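Local structure of vanadium-dependent bromoperoxidase (Corallina officinalis, 1QHB) at residues D290-F298 with D458-M469; V386-Q397 with S559-I570. The protein catalyses the halogenation of organic substrates with bromide and hydrogen peroxide, as a homododecameric enzyme that uses vanadate and binds calcium. All coordinates share one frame; numbering follows the deposited sequence.

The two contacts interleave along the chain: 290-298 comes first, then 386-397, 458-469 and 559-570. Contact 1 joins the start of helix 295-302 to the loop between helices 439-456 and 484-499. Contact 2 packs helix 376-402 on helix 553-574, deeper in the largely helical fold. They share no helix or strand. The centres of contacts 1 and 2 are about 35 Å apart, and the nearest atoms of contacts 1 and 2 about 15 Å apart. Contact 2 adjoins the vanadate site, with Ser559 about 4 Å from Ser483 between side chains. Contact 1 lies further out, Met469 about 7 Å from Arg406 between side chains. This is consistent with a site assembled from distant parts of the chain.

Contact 1: residues D290-F298 with D458-M469; sequences DFMTDLKVF and DVSPGKSFLLPM
Phe291 and Met469 form a single antiparallel bridge, a hydrogen-bonded pair. Phe291 N donates to Met469 O at 3.0 Å. Met469 N returns a straighter bond to Phe291 O (2.8 Å, N-H...O 169°). A water also joins Met292 O to Leu467 O.

Two serine hydroxyls add further bonds. Ser464 OG stands anti to its own backbone N (chi1 161°), from where it donates to Thr293 O at 2.7 Å, tilted 33° from the carbonyl plane. It weakly accepts from Leu466 N. An alanine in place of Ser464 would probably leave Thr293 O without this donor and Leu466 N without its weak acceptor. Asp294 is the N-cap of helix 295-302: its OD2 takes Val297 N at 3.1 Å, on the anti side. Ser460 OG accepts from Lys296 N at 3.3 Å.

The apolar part centres on Leu466. Its CD2 sits over the face of the Phe298 ring, 4.1 Å from the centroid, a CH-pi contact. Its CD1 lies against the backbone of Asp294 and Leu295. Met292 SD touches Met469 CG at 3.7 Å. Thr293 and Pro468 lie against Asn449 of helix 439-456, and Thr293 OG1 bonds to Asn453.

The helix start would probably favour a charged Asp294, while Asp458, OD2 to OD2 4.9 Å, would disfavour it. Oxygen atoms of the cap and the loop thus receive the first N-H groups of the helix.

Contact 2: residues V386-Q397 with S559-I570; sequences VATRALKAVRYQ and SLLLGEQIAIGI
Ser559 OG, which touches Val394 CG2 at 4.2 Å, is gripped from outside the two segments. It bonds to Asp555 O, one turn earlier in its own helix, and to the backbone N of Ser483, a residue of the vanadate site. No hydrogen bond joins the two helices here, and the rest of the contact is apolar.

The segments 386-397 and 559-570 of helices 376-402 and 553-574 run with 130° between their N-to-C directions, their axes 9.4 Å apart at closest. Ala390 and Gly563 lie where the backbones are nearest, 5.6 Å between CA atoms. With a methyl on one side and no side chain on the other, little stands between the backbones at this point.

Larger side chains of 559-570 fill the sides of the crossing. Ile566 straddles Ala390 and Ala393: CG2 lies over the backbone of Ala390, 3.8 Å from its N, and CD1 reaches Ala393 CB at 4.0 Å. With CG anti to the backbone N (chi1 177°), Leu562 reaches across and brings CD2 to Ala393 CB at 4.1 Å. The same methyl borders Val394 N and Gln397 CG. At the other end, Ile570 CD1 fits between Val386 CG1, 3.9 Å away, and the aliphatic part of Arg389. The Arg389 chain bends at chi2 (90°), and its guanidinium makes salt bridges to Asp133 of its own chain and Glu385 of a neighbouring subunit.

Helix 484-499 flanks the pair, with Val487 against Val394 and Thr494 against Ala567. Helix 530-548 borders 559-570 at Leu560.

Contact 1: residues D290-F298 with D458-M469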
loop_
_atom_site.group_PDB
_atom_site.type_symbol
_atom_site.label_atom_id
_atom_site.label_comp_id
_atom_site.label_asym_id
_atom_site.label_seq_id
_atom_site.Cartn_x
_atom_site.Cartn_y
_atom_site.Cartn_z
ATOM N N ASP A 290 65.728 -0.482 12.534
ATOM C CA ASP A 290 64.555 0.276 12.102
ATOM C C ASP A 290 64.696 0.514 10.603
ATOM O O ASP A 290 65.767 0.250 10.044
ATOM C CB ASP A 290 64.367 1.573 12.843
ATOM C CG ASP A 290 64.182 1.381 14.333
ATOM O OD1 ASP A 290 63.144 0.777 14.719
ATOM O OD2 ASP A 290 65.046 1.838 15.127
ATOM N N PHE A 291 63.666 0.999 9.945
ATOM C CA PHE A 291 63.582 1.042 8.499
ATOM C C PHE A 291 63.100 2.387 8.002
ATOM O O PHE A 291 62.535 3.155 8.794
ATOM C CB PHE A 291 62.589 -0.015 7.955
ATOM C CG PHE A 291 62.949 -1.427 8.364
ATOM C CD1 PHE A 291 63.798 -2.171 7.575
ATOM C CD2 PHE A 291 62.445 -2.003 9.525
ATOM C CE1 PHE A 291 64.148 -3.469 7.906
ATOM C CE2 PHE A 291 62.806 -3.285 9.876
ATOM C CZ PHE A 291 63.669 -4.015 9.076
ATOM N N MET A 292 63.356 2.600 6.713
ATOM C CA MET A 292 62.933 3.830 6.073
ATOM C C MET A 292 63.546 5.055 6.732
ATOM O O MET A 292 62.906 6.085 6.852
ATOM C CB MET A 292 61.385 3.888 6.084
ATOM C CG MET A 292 60.751 2.945 5.133
ATOM S SD MET A 292 58.983 2.668 5.325
ATOM C CE MET A 292 58.382 4.294 4.841
ATOM N N THR A 293 64.821 4.981 7.089
ATOM C CA THR A 293 65.524 6.084 7.716
ATOM C C THR A 293 66.375 6.787 6.666
ATOM O O THR A 293 66.993 7.808 6.972
ATOM C CB THR A 293 66.457 5.583 8.834
ATOM O OG1 THR A 293 67.356 4.578 8.308
ATOM C CG2 THR A 293 65.626 4.929 9.931
ATOM N N ASP A 294 66.367 6.311 5.446
ATOM C CA ASP A 294 67.071 6.940 4.355
ATOM C C ASP A 294 66.028 7.545 3.396
ATOM O O ASP A 294 65.079 6.856 2.979
ATOM C CB ASP A 294 67.912 5.874 3.645
ATOM C CG ASP A 294 68.435 6.435 2.349
ATOM O OD1 ASP A 294 69.380 7.245 2.379
ATOM O OD2 ASP A 294 67.898 6.102 1.288
ATOM N N LEU A 295 66.274 8.797 2.980
ATOM C CA LEU A 295 65.393 9.496 2.079
ATOM C C LEU A 295 65.060 8.780 0.801
ATOM O O LEU A 295 63.845 8.702 0.451
ATOM C CB LEU A 295 65.984 10.865 1.704
ATOM C CG LEU A 295 64.985 11.744 0.912
ATOM C CD1 LEU A 295 63.768 11.988 1.793
ATOM C CD2 LEU A 295 65.650 13.036 0.451
ATOM N N LYS A 296 66.065 8.242 0.083
ATOM C CA LYS A 296 65.657 7.563 -1.176
ATOM C C LYS A 296 64.844 6.319 -0.980
ATOM O O LYS A 296 63.948 6.066 -1.811
ATOM C CB LYS A 296 66.904 7.271 -2.012
ATOM C CG LYS A 296 67.575 8.587 -2.428
ATOM C CD LYS A 296 68.879 8.206 -3.150
ATOM C CE LYS A 296 69.497 9.461 -3.763
ATOM N NZ LYS A 296 70.391 9.059 -4.890
ATOM N N VAL A 297 65.143 5.517 0.056
ATOM C CA VAL A 297 64.335 4.294 0.308
ATOM C C VAL A 297 62.945 4.725 0.759
ATOM O O VAL A 297 61.929 4.195 0.317
ATOM C CB VAL A 297 64.986 3.469 1.417
ATOM C CG1 VAL A 297 64.132 2.316 1.855
ATOM C CG2 VAL A 297 66.391 3.013 1.009
ATOM N N PHE A 298 62.849 5.758 1.606
ATOM C CA PHE A 298 61.556 6.295 2.023
ATOM C C PHE A 298 60.724 6.753 0.817
ATOM O O PHE A 298 59.567 6.354 0.690
ATOM C CB PHE A 298 61.801 7.440 2.992
ATOM C CG PHE A 298 60.580 8.315 3.184
ATOM C CD1 PHE A 298 59.643 7.996 4.168
ATOM C CD2 PHE A 298 60.385 9.442 2.378
ATOM C CE1 PHE A 298 58.522 8.814 4.340
ATOM C CE2 PHE A 298 59.253 10.218 2.531
ATOM C CZ PHE A 298 58.328 9.906 3.512
ATOM N N ASP A 458 73.187 2.821 3.080
ATOM C CA ASP A 458 72.243 3.610 2.306
ATOM C C ASP A 458 72.660 5.069 2.368
ATOM O O ASP A 458 72.861 5.637 3.440
ATOM C CB ASP A 458 70.806 3.486 2.805
ATOM C CG ASP A 458 70.161 2.192 2.372
ATOM O OD1 ASP A 458 70.589 1.663 1.322
ATOM O OD2 ASP A 458 69.247 1.708 3.079
ATOM N N VAL A 459 72.882 5.672 1.202
ATOM C CA VAL A 459 73.323 7.067 1.179
ATOM C C VAL A 459 72.347 7.963 0.417
ATOM O O VAL A 459 71.835 7.669 -0.658
ATOM C CB VAL A 459 74.728 7.285 0.589
ATOM C CG1 VAL A 459 75.193 8.692 0.942
ATOM C CG2 VAL A 459 75.751 6.273 1.081
ATOM N N SER A 460 72.065 9.101 1.052
ATOM C CA SER A 460 71.202 10.144 0.519
ATOM C C SER A 460 71.724 11.491 1.032
ATOM O O SER A 460 72.285 11.557 2.129
ATOM C CB SER A 460 69.746 10.001 0.976
ATOM O OG SER A 460 69.247 8.750 0.548
ATOM N N PRO A 461 71.555 12.544 0.244
ATOM C CA PRO A 461 72.012 13.860 0.631
ATOM C C PRO A 461 71.278 14.361 1.874
ATOM O O PRO A 461 70.091 14.101 2.074
ATOM C CB PRO A 461 71.691 14.748 -0.561
ATOM C CG PRO A 461 71.242 13.865 -1.665
ATOM C CD PRO A 461 70.892 12.529 -1.082
ATOM N N GLY A 462 71.964 15.106 2.726
ATOM C CA GLY A 462 71.454 15.686 3.939
ATOM C C GLY A 462 71.398 14.745 5.130
ATOM O O GLY A 462 71.726 13.566 5.110
ATOM N N LYS A 463 70.981 15.332 6.247
ATOM C CA LYS A 463 70.738 14.588 7.480
ATOM C C LYS A 463 69.363 13.927 7.268
ATOM O O LYS A 463 68.641 14.303 6.321
ATOM C CB LYS A 463 70.709 15.491 8.697
ATOM C CG LYS A 463 72.033 16.136 9.055
ATOM C CD LYS A 463 72.083 16.515 10.524
ATOM C CE LYS A 463 71.746 17.973 10.735
ATOM N NZ LYS A 463 71.782 18.292 12.192
ATOM N N SER A 464 69.026 12.941 8.100
ATOM C CA SER A 464 67.716 12.332 7.916
ATOM C C SER A 464 66.884 12.583 9.164
ATOM O O SER A 464 67.326 12.135 10.233
ATOM C CB SER A 464 67.814 10.826 7.672
ATOM O OG SER A 464 66.520 10.295 7.952
ATOM N N PHE A 465 65.775 13.347 9.026
ATOM C CA PHE A 465 64.942 13.523 10.217
ATOM C C PHE A 465 63.687 12.649 10.095
ATOM O O PHE A 465 62.713 12.875 10.798
ATOM C CB PHE A 465 64.588 14.995 10.445
ATOM C CG PHE A 465 65.851 15.843 10.516
ATOM C CD1 PHE A 465 66.553 15.973 11.706
ATOM C CD2 PHE A 465 66.308 16.507 9.392
ATOM C CE1 PHE A 465 67.696 16.746 11.760
ATOM C CE2 PHE A 465 67.460 17.286 9.453
ATOM C CZ PHE A 465 68.180 17.389 10.628
ATOM N N LEU A 466 63.660 11.656 9.197
ATOM C CA LEU A 466 62.556 10.774 9.008
ATOM C C LEU A 466 62.186 9.993 10.271
ATOM O O LEU A 466 63.016 9.730 11.151
ATOM C CB LEU A 466 62.916 9.781 7.908
ATOM C CG LEU A 466 63.228 10.475 6.566
ATOM C CD1 LEU A 466 63.963 9.448 5.715
ATOM C CD2 LEU A 466 61.981 11.031 5.914
ATOM N N LEU A 467 60.899 9.609 10.349
ATOM C CA LEU A 467 60.467 8.813 11.510
ATOM C C LEU A 467 60.873 7.374 11.231
ATOM O O LEU A 467 60.474 6.757 10.234
ATOM C CB LEU A 467 58.936 8.981 11.635
ATOM C CG LEU A 467 58.245 8.065 12.651
ATOM C CD1 LEU A 467 58.486 8.512 14.067
ATOM C CD2 LEU A 467 56.723 8.085 12.455
ATOM N N PRO A 468 61.686 6.767 12.081
ATOM C CA PRO A 468 62.122 5.395 11.917
ATOM C C PRO A 468 60.909 4.481 11.957
ATOM O O PRO A 468 60.119 4.564 12.890
ATOM C CB PRO A 468 63.134 5.163 13.029
ATOM C CG PRO A 468 63.534 6.529 13.532
ATOM C CD PRO A 468 62.283 7.374 13.318
ATOM N N MET A 469 60.759 3.581 10.968
ATOM C CA MET A 469 59.638 2.667 10.960
ATOM C C MET A 469 59.996 1.337 11.576
ATOM O O MET A 469 61.090 0.849 11.401
ATOM C CB MET A 469 59.102 2.476 9.528
ATOM C CG MET A 469 58.718 3.808 8.877
ATOM S SD MET A 469 57.414 4.643 9.852
ATOM C CE MET A 469 56.170 3.597 9.291
HETATM O O HOH W 1 60.079 7.064 7.586
HETATM O O HOH W 2 71.075 8.527 4.011
HETATM O O HOH W 3 69.624 6.112 -0.493
#

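Contact 2: residues V386-Q397 with S559-I570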
loop_
_atom_site.group_PDB
_atom_site.type_symbol
_atom_site.label_atom_id
_atom_site.label_comp_id
_atom_site.label_asym_id
_atom_site.label_seq_id
_atom_site.Cartn_x
_atom_site.Cartn_y
_atom_site.Cartn_z
ATOM N N VAL A 386 31.596 -9.172 14.275
ATOM C CA VAL A 386 31.477 -7.715 14.226
ATOM C C VAL A 386 32.678 -7.141 13.504
ATOM O O VAL A 386 32.594 -5.979 13.158
ATOM C CB VAL A 386 31.397 -7.080 15.617
ATOM C CG1 VAL A 386 30.179 -7.632 16.337
ATOM C CG2 VAL A 386 32.626 -7.340 16.517
ATOM N N ALA A 387 33.811 -7.838 13.386
ATOM C CA ALA A 387 34.997 -7.232 12.793
ATOM C C ALA A 387 34.832 -6.680 11.402
ATOM O O ALA A 387 35.320 -5.582 11.098
ATOM C CB ALA A 387 36.192 -8.178 12.865
ATOM N N THR A 388 34.201 -7.381 10.475
ATOM C CA THR A 388 34.079 -6.872 9.099
ATOM C C THR A 388 33.058 -5.766 9.000
ATOM O O THR A 388 33.253 -4.816 8.235
ATOM C CB THR A 388 33.749 -8.019 8.135
ATOM O OG1 THR A 388 32.688 -8.801 8.729
ATOM C CG2 THR A 388 34.982 -8.870 7.922
ATOM N N ARG A 389 32.107 -5.694 9.959
ATOM C CA ARG A 389 31.140 -4.599 9.935
ATOM C C ARG A 389 31.869 -3.321 10.339
ATOM O O ARG A 389 31.637 -2.274 9.734
ATOM C CB ARG A 389 29.959 -4.886 10.847
ATOM C CG ARG A 389 28.969 -5.833 10.241
ATOM C CD ARG A 389 29.237 -7.299 10.533
ATOM N NE ARG A 389 28.357 -8.136 9.700
ATOM C CZ ARG A 389 28.569 -9.437 9.496
ATOM N NH1 ARG A 389 29.614 -10.086 9.998
ATOM N NH2 ARG A 389 27.681 -10.093 8.730
ATOM N N ALA A 390 32.700 -3.421 11.362
ATOM C CA ALA A 390 33.482 -2.250 11.799
ATOM C C ALA A 390 34.484 -1.782 10.758
ATOM O O ALA A 390 34.685 -0.589 10.576
ATOM C CB ALA A 390 34.205 -2.619 13.100
ATOM N N LEU A 391 35.090 -2.739 10.019
ATOM C CA LEU A 391 36.086 -2.365 9.013
ATOM C C LEU A 391 35.421 -1.604 7.867
ATOM O O LEU A 391 36.021 -0.643 7.358
ATOM C CB LEU A 391 36.867 -3.565 8.447
ATOM C CG LEU A 391 37.860 -4.232 9.392
ATOM C CD1 LEU A 391 38.269 -5.593 8.827
ATOM C CD2 LEU A 391 39.042 -3.282 9.514
ATOM N N LYS A 392 34.210 -1.976 7.494
ATOM C CA LYS A 392 33.512 -1.284 6.429
ATOM C C LYS A 392 33.308 0.163 6.824
ATOM O O LYS A 392 33.612 1.038 6.009
ATOM C CB LYS A 392 32.176 -1.918 6.037
ATOM C CG LYS A 392 32.302 -3.206 5.204
ATOM C CD LYS A 392 30.956 -3.917 5.153
ATOM C CE LYS A 392 31.110 -5.379 4.737
ATOM N NZ LYS A 392 29.735 -5.900 4.404
ATOM N N ALA A 393 32.938 0.418 8.080
ATOM C CA ALA A 393 32.781 1.793 8.531
ATOM C C ALA A 393 34.100 2.550 8.518
ATOM O O ALA A 393 34.141 3.710 8.065
ATOM C CB ALA A 393 32.200 1.841 9.955
ATOM N N VAL A 394 35.192 1.920 9.004
ATOM C CA VAL A 394 36.448 2.708 9.038
ATOM C C VAL A 394 37.014 2.885 7.641
ATOM O O VAL A 394 37.719 3.906 7.443
ATOM C CB VAL A 394 37.488 2.127 10.027
ATOM C CG1 VAL A 394 38.361 1.066 9.411
ATOM C CG2 VAL A 394 38.359 3.236 10.575
ATOM N N ARG A 395 36.726 2.022 6.695
ATOM C CA ARG A 395 37.203 2.234 5.320
ATOM C C ARG A 395 36.526 3.430 4.668
ATOM O O ARG A 395 37.075 4.200 3.916
ATOM C CB ARG A 395 37.002 0.940 4.479
ATOM C CG ARG A 395 37.992 -0.152 4.900
ATOM C CD ARG A 395 39.331 0.009 4.201
ATOM N NE ARG A 395 40.431 -0.598 4.990
ATOM C CZ ARG A 395 41.345 -1.379 4.404
ATOM N NH1 ARG A 395 41.260 -1.648 3.097
ATOM N NH2 ARG A 395 42.328 -1.915 5.097
ATOM N N TYR A 396 35.263 3.709 4.960
ATOM C CA TYR A 396 34.538 4.852 4.490
ATOM C C TYR A 396 35.224 6.102 5.035
ATOM O O TYR A 396 35.451 7.061 4.308
ATOM C CB TYR A 396 33.065 4.772 4.890
ATOM C CG TYR A 396 32.271 5.953 4.385
ATOM C CD1 TYR A 396 32.061 6.150 3.013
ATOM C CD2 TYR A 396 31.737 6.853 5.295
ATOM C CE1 TYR A 396 31.324 7.252 2.567
ATOM C CE2 TYR A 396 31.008 7.941 4.841
ATOM C CZ TYR A 396 30.801 8.139 3.492
ATOM O OH TYR A 396 30.037 9.222 3.118
ATOM N N GLN A 397 35.586 6.121 6.296
ATOM C CA GLN A 397 36.250 7.270 6.890
ATOM C C GLN A 397 37.633 7.384 6.256
ATOM O O GLN A 397 38.052 8.425 5.807
ATOM C CB GLN A 397 36.394 7.097 8.414
ATOM C CG GLN A 397 35.061 7.095 9.207
ATOM C CD GLN A 397 34.277 8.390 8.966
ATOM O OE1 GLN A 397 34.757 9.512 9.113
ATOM N NE2 GLN A 397 33.021 8.283 8.553
ATOM N N SER A 559 38.851 5.790 16.493
ATOM C CA SER A 559 38.421 4.545 15.897
ATOM C C SER A 559 37.869 3.605 16.981
ATOM O O SER A 559 36.983 2.805 16.707
ATOM C CB SER A 559 39.562 3.853 15.188
ATOM O OG SER A 559 40.119 4.541 14.111
ATOM N N LEU A 560 38.422 3.656 18.196
ATOM C CA LEU A 560 37.879 2.835 19.275
ATOM C C LEU A 560 36.415 3.265 19.500
ATOM O O LEU A 560 35.577 2.374 19.568
ATOM C CB LEU A 560 38.703 3.027 20.573
ATOM C CG LEU A 560 40.091 2.339 20.456
ATOM C CD1 LEU A 560 41.047 2.876 21.503
ATOM C CD2 LEU A 560 39.887 0.850 20.617
ATOM N N LEU A 561 36.133 4.568 19.575
ATOM C CA LEU A 561 34.739 4.951 19.768
ATOM C C LEU A 561 33.832 4.508 18.611
ATOM O O LEU A 561 32.698 4.099 18.873
ATOM C CB LEU A 561 34.594 6.482 19.912
ATOM C CG LEU A 561 35.411 7.104 21.040
ATOM C CD1 LEU A 561 35.044 8.599 21.165
ATOM C CD2 LEU A 561 35.171 6.407 22.347
ATOM N N LEU A 562 34.338 4.544 17.383
ATOM C CA LEU A 562 33.514 4.149 16.239
ATOM C C LEU A 562 33.180 2.669 16.285
ATOM O O LEU A 562 31.995 2.314 16.012
ATOM C CB LEU A 562 34.198 4.494 14.917
ATOM C CG LEU A 562 33.549 4.110 13.596
ATOM C CD1 LEU A 562 32.337 5.017 13.373
ATOM C CD2 LEU A 562 34.455 4.200 12.371
ATOM N N GLY A 563 34.137 1.824 16.696
ATOM C CA GLY A 563 33.875 0.399 16.704
ATOM C C GLY A 563 32.892 0.056 17.802
ATOM O O GLY A 563 32.105 -0.911 17.708
ATOM N N GLU A 564 32.962 0.802 18.883
ATOM C CA GLU A 564 32.026 0.622 19.994
ATOM C C GLU A 564 30.596 0.843 19.483
ATOM O O GLU A 564 29.702 0.066 19.829
ATOM C CB GLU A 564 32.280 1.663 21.094
ATOM C CG GLU A 564 31.309 1.517 22.264
ATOM C CD GLU A 564 31.633 2.464 23.395
ATOM O OE1 GLU A 564 31.697 3.686 23.149
ATOM O OE2 GLU A 564 31.808 2.010 24.528
ATOM N N GLN A 565 30.358 1.904 18.697
ATOM C CA GLN A 565 29.027 2.176 18.165
ATOM C C GLN A 565 28.519 1.063 17.238
ATOM O O GLN A 565 27.312 0.798 17.107
ATOM C CB GLN A 565 29.015 3.462 17.298
ATOM C CG GLN A 565 29.232 4.765 18.051
ATOM C CD GLN A 565 29.529 5.970 17.165
ATOM O OE1 GLN A 565 28.815 6.311 16.229
ATOM N NE2 GLN A 565 30.639 6.677 17.470
ATOM N N ILE A 566 29.460 0.525 16.443
ATOM C CA ILE A 566 29.087 -0.512 15.470
ATOM C C ILE A 566 28.616 -1.716 16.258
ATOM O O ILE A 566 27.587 -2.276 15.937
ATOM C CB ILE A 566 30.267 -0.853 14.530
ATOM C CG1 ILE A 566 30.635 0.251 13.529
ATOM C CG2 ILE A 566 30.029 -2.125 13.752
ATOM C CD1 ILE A 566 29.472 0.798 12.724
ATOM N N ALA A 567 29.357 -2.140 17.286
ATOM C CA ALA A 567 29.015 -3.283 18.110
ATOM C C ALA A 567 27.672 -3.098 18.803
ATOM O O ALA A 567 26.854 -4.015 18.772
ATOM C CB ALA A 567 30.047 -3.536 19.196
ATOM N N ILE A 568 27.450 -1.927 19.386
ATOM C CA ILE A 568 26.178 -1.635 20.080
ATOM C C ILE A 568 25.009 -1.721 19.087
ATOM O O ILE A 568 23.938 -2.262 19.378
ATOM C CB ILE A 568 26.252 -0.227 20.743
ATOM C CG1 ILE A 568 27.054 -0.234 22.019
ATOM C CG2 ILE A 568 24.843 0.335 20.987
ATOM C CD1 ILE A 568 27.451 1.098 22.669
ATOM N N GLY A 569 25.200 -1.206 17.867
ATOM C CA GLY A 569 24.196 -1.273 16.802
ATOM C C GLY A 569 23.792 -2.668 16.377
ATOM O O GLY A 569 22.609 -3.005 16.255
ATOM N N ILE A 570 24.801 -3.556 16.263
ATOM C CA ILE A 570 24.545 -4.957 15.980
ATOM C C ILE A 570 23.792 -5.640 17.139
ATOM O O ILE A 570 22.806 -6.402 17.022
ATOM C CB ILE A 570 25.864 -5.708 15.695
ATOM C CG1 ILE A 570 26.408 -5.220 14.335
ATOM C CG2 ILE A 570 25.654 -7.182 15.754
ATOM C CD1 ILE A 570 27.837 -5.663 13.999
#